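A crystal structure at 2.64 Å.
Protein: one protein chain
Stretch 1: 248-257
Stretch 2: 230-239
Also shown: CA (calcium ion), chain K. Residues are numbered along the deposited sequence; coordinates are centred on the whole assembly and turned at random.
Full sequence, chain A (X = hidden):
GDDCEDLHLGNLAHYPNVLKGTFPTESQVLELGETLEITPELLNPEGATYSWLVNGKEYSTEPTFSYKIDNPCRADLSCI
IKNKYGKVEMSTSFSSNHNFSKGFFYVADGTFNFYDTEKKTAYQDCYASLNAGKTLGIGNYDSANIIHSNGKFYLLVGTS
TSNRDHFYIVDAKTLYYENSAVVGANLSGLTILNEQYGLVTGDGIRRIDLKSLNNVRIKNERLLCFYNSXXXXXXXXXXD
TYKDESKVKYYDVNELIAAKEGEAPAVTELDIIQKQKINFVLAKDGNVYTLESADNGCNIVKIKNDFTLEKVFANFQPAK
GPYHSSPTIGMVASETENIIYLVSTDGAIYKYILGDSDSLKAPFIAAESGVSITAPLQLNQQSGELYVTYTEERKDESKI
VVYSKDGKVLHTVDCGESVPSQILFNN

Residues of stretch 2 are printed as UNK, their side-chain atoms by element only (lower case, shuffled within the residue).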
ATOM      1  N   VAL A 248      -0.881  22.596  15.129  1.00 50.93           N
ATOM      2  CA  VAL A 248      -0.364  21.238  15.320  1.00 48.24           C
ATOM      3  C   VAL A 248      -0.613  20.901  16.779  1.00 49.36           C
ATOM      4  O   VAL A 248      -0.376  21.741  17.650  1.00 49.54           O
ATOM      5  CB  VAL A 248       1.131  21.053  14.896  1.00 51.28           C
ATOM      6  CG1 VAL A 248       1.712  19.737  15.401  1.00 50.11           C
ATOM      7  CG2 VAL A 248       1.301  21.154  13.394  1.00 50.98           C
ATOM      8  N   LYS A 249      -1.152  19.711  17.036  1.00 44.07           N
ATOM      9  CA  LYS A 249      -1.424  19.252  18.395  1.00 42.65           C
ATOM     10  C   LYS A 249      -0.682  17.975  18.668  1.00 46.45           C
ATOM     11  O   LYS A 249      -0.478  17.179  17.757  1.00 46.96           O
ATOM     12  CB  LYS A 249      -2.919  19.060  18.596  1.00 43.82           C
ATOM     13  CG  LYS A 249      -3.665  20.383  18.471  1.00 51.86           C
ATOM     14  CD  LYS A 249      -5.151  20.233  18.586  1.00 51.11           C
ATOM     15  CE  LYS A 249      -5.835  21.455  18.064  1.00 36.41           C
ATOM     16  NZ  LYS A 249      -5.686  21.542  16.589  1.00 42.87           N
ATOM     17  N   TYR A 250      -0.217  17.789  19.896  1.00 44.01           N
ATOM     18  CA  TYR A 250       0.445  16.531  20.206  1.00 43.31           C
ATOM     19  C   TYR A 250      -0.181  15.929  21.482  1.00 46.31           C
ATOM     20  O   TYR A 250      -0.776  16.633  22.305  1.00 45.89           O
ATOM     21  CB  TYR A 250       1.977  16.649  20.321  1.00 44.06           C
ATOM     22  CG  TYR A 250       2.510  17.517  21.436  1.00 44.79           C
ATOM     23  CD1 TYR A 250       2.747  16.989  22.704  1.00 46.39           C
ATOM     24  CD2 TYR A 250       2.902  18.826  21.195  1.00 45.82           C
ATOM     25  CE1 TYR A 250       3.297  17.764  23.719  1.00 47.94           C
ATOM     26  CE2 TYR A 250       3.453  19.614  22.202  1.00 47.21           C
ATOM     27  CZ  TYR A 250       3.661  19.074  23.461  1.00 59.72           C
ATOM     28  OH  TYR A 250       4.186  19.849  24.475  1.00 64.99           O
ATOM     29  N   TYR A 251      -0.094  14.602  21.562  1.00 42.28           N
ATOM     30  CA  TYR A 251      -0.580  13.730  22.627  1.00 41.11           C
ATOM     31  C   TYR A 251       0.598  12.909  23.143  1.00 42.94           C
ATOM     32  O   TYR A 251       1.616  12.803  22.459  1.00 42.14           O
ATOM     33  CB  TYR A 251      -1.732  12.833  22.091  1.00 41.64           C
ATOM     34  CG  TYR A 251      -2.900  13.595  21.491  1.00 44.19           C
ATOM     35  CD1 TYR A 251      -2.822  14.128  20.206  1.00 46.51           C
ATOM     36  CD2 TYR A 251      -4.108  13.725  22.180  1.00 45.22           C
ATOM     37  CE1 TYR A 251      -3.871  14.870  19.665  1.00 50.28           C
ATOM     38  CE2 TYR A 251      -5.188  14.420  21.625  1.00 46.64           C
ATOM     39  CZ  TYR A 251      -5.063  14.991  20.364  1.00 59.30           C
ATOM     40  OH  TYR A 251      -6.097  15.700  19.789  1.00 64.07           O
ATOM     41  N   ASP A 252       0.484  12.354  24.342  1.00 39.17           N
ATOM     42  CA  ASP A 252       1.548  11.532  24.907  1.00 39.13           C
ATOM     43  C   ASP A 252       1.298  10.079  24.514  1.00 44.97           C
ATOM     44  O   ASP A 252       0.183   9.595  24.715  1.00 44.95           O
ATOM     45  CB  ASP A 252       1.606  11.722  26.430  1.00 40.16           C
ATOM     46  CG  ASP A 252       2.744  11.009  27.092  1.00 49.42           C
ATOM     47  OD1 ASP A 252       3.881  11.525  27.029  1.00 54.46           O
ATOM     48  OD2 ASP A 252       2.499   9.950  27.712  1.00 52.13           O
ATOM     49  N   VAL A 253       2.314   9.395  23.937  1.00 42.65           N
ATOM     50  CA  VAL A 253       2.195   8.004  23.474  1.00 42.90           C
ATOM     51  C   VAL A 253       1.797   7.098  24.660  1.00 47.10           C
ATOM     52  O   VAL A 253       0.866   6.317  24.522  1.00 46.86           O
ATOM     53  CB  VAL A 253       3.507   7.518  22.784  1.00 47.59           C
ATOM     54  CG1 VAL A 253       3.547   6.004  22.580  1.00 46.22           C
ATOM     55  CG2 VAL A 253       3.726   8.243  21.452  1.00 47.96           C
ATOM     56  N   ASN A 254       2.449   7.231  25.814  1.00 45.65           N
ATOM     57  CA  ASN A 254       2.175   6.393  26.998  1.00 46.22           C
ATOM     58  C   ASN A 254       0.774   6.632  27.563  1.00 50.38           C
ATOM     59  O   ASN A 254       0.129   5.662  27.992  1.00 49.92           O
ATOM     60  CB  ASN A 254       3.209   6.637  28.087  1.00 46.94           C
ATOM     61  CG  ASN A 254       4.569   6.135  27.703  1.00 59.12           C
ATOM     62  OD1 ASN A 254       4.698   5.133  26.973  1.00 58.31           O
ATOM     63  ND2 ASN A 254       5.602   6.809  28.192  1.00 50.53           N
ATOM     64  N   GLU A 255       0.292   7.903  27.543  1.00 46.76           N
ATOM     65  CA  GLU A 255      -1.067   8.249  27.984  1.00 45.95           C
ATOM     66  C   GLU A 255      -2.116   7.612  27.036  1.00 51.24           C
ATOM     67  O   GLU A 255      -3.119   7.072  27.506  1.00 53.48           O
ATOM     68  CB  GLU A 255      -1.231   9.757  28.055  1.00 46.93           C
ATOM     69  CG  GLU A 255      -2.593  10.190  28.551  1.00 55.63           C
ATOM     70  CD  GLU A 255      -2.794  11.680  28.749  1.00 77.96           C
ATOM     71  OE1 GLU A 255      -1.879  12.474  28.426  1.00 85.57           O
ATOM     72  OE2 GLU A 255      -3.875  12.052  29.259  1.00 70.54           O
ATOM     73  N   LEU A 256      -1.846   7.632  25.723  1.00 45.96           N
ATOM     74  CA  LEU A 256      -2.694   7.032  24.682  1.00 44.59           C
ATOM     75  C   LEU A 256      -2.769   5.523  24.817  1.00 46.46           C
ATOM     76  O   LEU A 256      -3.834   4.962  24.586  1.00 46.87           O
ATOM     77  CB  LEU A 256      -2.174   7.385  23.271  1.00 44.00           C
ATOM     78  CG  LEU A 256      -2.305   8.843  22.860  1.00 47.91           C
ATOM     79  CD1 LEU A 256      -1.489   9.123  21.653  1.00 48.12           C
ATOM     80  CD2 LEU A 256      -3.730   9.207  22.614  1.00 49.23           C
ATOM     81  N   ILE A 257      -1.658   4.869  25.201  1.00 41.87           N
ATOM     82  CA  ILE A 257      -1.586   3.408  25.370  1.00 40.19           C
ATOM     83  C   ILE A 257      -2.390   2.973  26.621  1.00 45.68           C
ATOM     84  O   ILE A 257      -3.090   1.952  26.555  1.00 45.82           O
ATOM     85  CB  ILE A 257      -0.113   2.947  25.451  1.00 41.25           C
ATOM     86  CG1 ILE A 257       0.550   3.064  24.051  1.00 39.85           C
ATOM     87  CG2 ILE A 257       0.000   1.510  25.985  1.00 40.75           C
ATOM     88  CD1 ILE A 257       2.030   2.826  23.974  1.00 37.98           C
ATOM     89  N   UNK A 230       2.843  11.579  13.351  1.00 37.88           N
ATOM     90  CA  UNK A 230       4.186  11.017  13.483  1.00 37.48           C
ATOM     91  C   UNK A 230       4.467  10.803  14.955  1.00 45.34           C
ATOM     92  O   UNK A 230       3.884  11.496  15.797  1.00 46.01           O
ATOM     93  c   UNK A 230       5.267  11.921  12.809  1.00 40.22           C
ATOM     94  c   UNK A 230       6.563  11.126  12.477  1.00 39.43           C
ATOM     95  c   UNK A 230       7.600  11.795  11.633  1.00 32.68           C
ATOM     96  c   UNK A 230       5.533  13.219  13.605  1.00 40.82           C
ATOM     97  N   UNK A 231       5.345   9.831  15.272  1.00 42.48           N
ATOM     98  CA  UNK A 231       5.809   9.610  16.632  1.00 41.50           C
ATOM     99  C   UNK A 231       7.126  10.358  16.751  1.00 44.59           C
ATOM    100  O   UNK A 231       8.005  10.192  15.897  1.00 44.03           O
ATOM    101  c   UNK A 231       5.916   8.117  17.055  1.00 43.29           C
ATOM    102  c   UNK A 231       3.354   7.773  17.286  1.00 48.12           C
ATOM    103  c   UNK A 231       4.650   7.307  16.734  1.00 41.70           C
ATOM    104  c   UNK A 231       6.339   7.971  18.519  1.00 43.57           C
ATOM    105  N   UNK A 232       7.253  11.191  17.786  1.00 39.61           N
ATOM    106  CA  UNK A 232       8.457  11.971  18.004  1.00 39.29           C
ATOM    107  C   UNK A 232       8.617  12.251  19.466  1.00 47.80           C
ATOM    108  O   UNK A 232       7.725  12.859  20.073  1.00 47.02           O
ATOM    109  c   UNK A 232       8.382  13.278  17.196  1.00 39.12           C
ATOM    110  c   UNK A 232      12.006  14.403  16.825  1.00 40.29           C
ATOM    111  c   UNK A 232       9.528  15.523  17.368  1.00 41.80           C
ATOM    112  c   UNK A 232      11.894  15.774  16.981  1.00 49.30           C
ATOM    113  c   UNK A 232      10.869  13.609  16.883  1.00 40.70           C
ATOM    114  o   UNK A 232      13.026  16.550  16.815  1.00 45.63           O
ATOM    115  c   UNK A 232      10.654  16.339  17.273  1.00 43.59           C
ATOM    116  c   UNK A 232       9.622  14.141  17.212  1.00 40.02           C
ATOM    117  N   UNK A 233       9.757  11.792  20.040  1.00 46.71           N
ATOM    118  CA  UNK A 233      10.131  11.976  21.445  1.00 47.84           C
ATOM    119  C   UNK A 233       8.968  11.690  22.400  1.00 50.35           C
ATOM    120  O   UNK A 233       8.596  12.561  23.208  1.00 50.69           O
ATOM    121  c   UNK A 233      12.134  13.500  21.543  1.00 85.20           C
ATOM    122  o   UNK A 233      12.675  13.511  20.423  1.00 85.82           O
ATOM    123  n   UNK A 233      12.819  13.531  22.682  1.00 73.55           N
ATOM    124  c   UNK A 233      10.652  13.391  21.703  1.00 53.81           C
ATOM    125  N   UNK A 234       8.420  10.477  22.290  1.00 42.68           N
ATOM    126  CA  UNK A 234       7.347  10.000  23.147  1.00 41.09           C
ATOM    127  C   UNK A 234       5.997  10.645  22.933  1.00 43.98           C
ATOM    128  O   UNK A 234       5.070  10.382  23.711  1.00 45.24           O
ATOM    129  N   UNK A 235       5.862  11.449  21.852  1.00 38.61           N
ATOM    130  CA  UNK A 235       4.619  12.148  21.526  1.00 37.97           C
ATOM    131  C   UNK A 235       4.089  11.790  20.151  1.00 43.78           C
ATOM    132  O   UNK A 235       4.851  11.414  19.265  1.00 46.52           O
ATOM    133  c   UNK A 235       5.370  14.282  22.883  1.00 40.46           C
ATOM    134  n   UNK A 235       4.311  14.472  26.548  1.00 54.77           N
ATOM    135  c   UNK A 235       5.176  14.594  25.338  1.00 55.79           C
ATOM    136  c   UNK A 235       4.499  14.055  24.097  1.00 52.47           C
ATOM    137  c   UNK A 235       4.800  13.690  21.580  1.00 38.55           C
ATOM    138  N   UNK A 236       2.779  11.968  19.965  1.00 39.74           N
ATOM    139  CA  UNK A 236       2.105  11.862  18.679  1.00 38.53           C
ATOM    140  C   UNK A 236       1.823  13.276  18.178  1.00 42.03           C
ATOM    141  O   UNK A 236       0.997  13.970  18.766  1.00 39.05           O
ATOM    142  c   UNK A 236       0.809  11.012  18.722  1.00 42.15           C
ATOM    143  c   UNK A 236       0.150  10.954  17.340  1.00 41.21           C
ATOM    144  c   UNK A 236       1.073   9.612  19.263  1.00 41.77           C
ATOM    145  N   UNK A 237       2.512  13.715  17.123  1.00 41.49           N
ATOM    146  CA  UNK A 237       2.257  15.023  16.493  1.00 41.46           C
ATOM    147  C   UNK A 237       1.137  14.863  15.502  1.00 44.82           C
ATOM    148  O   UNK A 237       1.174  13.900  14.756  1.00 45.16           O
ATOM    149  c   UNK A 237       4.651  15.919  16.760  1.00 49.66           C
ATOM    150  c   UNK A 237       5.978  16.040  16.031  1.00 50.90           C
ATOM    151  c   UNK A 237       3.528  15.560  15.817  1.00 42.04           C
ATOM    152  c   UNK A 237       4.328  17.198  17.493  1.00 58.35           C
ATOM    153  N   UNK A 238       0.119  15.740  15.500  1.00 41.61           N
ATOM    154  CA  UNK A 238      -0.975  15.564  14.547  1.00 40.72           C
ATOM    155  C   UNK A 238      -1.318  16.856  13.747  1.00 44.16           C
ATOM    156  O   UNK A 238      -1.188  17.985  14.234  1.00 42.59           O
ATOM    157  c   UNK A 238      -2.235  15.088  15.257  1.00 42.93           C
ATOM    158  o   UNK A 238      -2.764  16.095  16.101  1.00 61.73           O
ATOM    159  N   UNK A 239      -1.736  16.623  12.493  1.00 40.24           N
ATOM    160  CA  UNK A 239      -2.340  17.529  11.531  1.00 41.03           C
ATOM    161  C   UNK A 239      -3.791  17.127  11.441  1.00 47.53           C
ATOM    162  O   UNK A 239      -4.069  16.025  10.964  1.00 49.13           O
ATOM    163  c   UNK A 239      -2.390  18.084   9.042  1.00 48.02           C
ATOM    164  o   UNK A 239      -2.587  17.439   8.026  1.00 42.15           O
ATOM    165  n   UNK A 239      -2.955  19.270   9.223  1.00 40.10           N
ATOM    166  c   UNK A 239      -1.615  17.479  10.185  1.00 44.55           C
TER
HETATM  167 CA    CA K 507       6.127  10.643  27.665  1.00 90.23          CA
HETATM  168  O   HOH W   1       7.918  12.350  26.244  1.00 53.28           O
HETATM  169  O   HOH W   2       6.453   8.329  26.148  1.00 65.14           O
HETATM  170  O   HOH W   3      -5.481  16.629  16.882  1.00 37.26           O
HETATM  171  O   HOH W   4       4.741   9.438  29.051  1.00 57.56           O
HETATM  172  O   HOH W   5       5.206  12.136  29.537  1.00 56.43           O

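Position 230 carries four side-chain carbons, forked at the first, with one arm two carbons long; this is isoleucine, I230. It lies out of reach of stretch 1, and its backbone pairs with 237 within the hairpin. Position 231 has the same four-carbon, beta-branched pattern and is I231. Its CG2 lies 3.9 Å from V253 CG2, an apolar contact at the margin.

Position 232 shows one carbon leading to a six-carbon ring that bears an oxygen, hence Y232, which makes no contact with stretch 1. Position 233 has two carbons, the second carrying one oxygen and one nitrogen. This is N233, with phi/psi of 45/56; its backbone O accepts from a calcium-bound water at 3.1 Å. Position 234 has no side-chain atoms and a phi of 71°, a value that favours glycine. An ideal CB would sit 3.5 Å from the calcium, crowded by it. G234 O accepts from V253 N at 2.9 Å and 167°.

Position 235 bears four carbons in a row ending in nitrogen: K235, closing the type I' turn that starts at Y232. Its NZ lies 3.0 Å from D252 OD1, a hydrogen bond within a salt bridge, while its CD packs 3.7 Å from Y250 CD1, obliquely to the ring. Position 236 has one carbon carrying two more, so it is V236. Its CG2 approaches L256 CD1 at 3.5 Å and V253 CG2 at 3.7 Å, joining the strand to the helix.

Position 237 has four carbons forked at the second, which identifies L237; its CD2 is 3.7 Å from Y250 CB and 4.2 Å from V248 CG1. Position 238 has one carbon and one oxygen, and is S238. Its OG lies 3.0 Å from K249 O, and water 3 links OG (2.9 Å) to Y251 OH (3.1 Å). Position 239 has two carbons, the second with an oxygen and a nitrogen. It is N239, whose CB points away from stretch 1.

The contact is an antiparallel strand pairing, with N-to-C directions at 158°. Reciprocal bonds fix the register: V236 N to Y251 O is 2.9 Å and Y251 N to V236 O 3.1 Å, while S238 N to K249 O is 2.7 Å and K249 N to S238 O 3.3 Å. Alternation puts K235, L237, Y250 and D252 on one face, V236, S238, K249 and Y251 on the other. D252 secures the strand-to-helix junction: OD2 caps E255 N at 3.0 Å, while OD1 binds calcium at 2.5 Å besides meeting K235 NZ.

Stretch 2, residues 230-239: IIYNGKVLSN
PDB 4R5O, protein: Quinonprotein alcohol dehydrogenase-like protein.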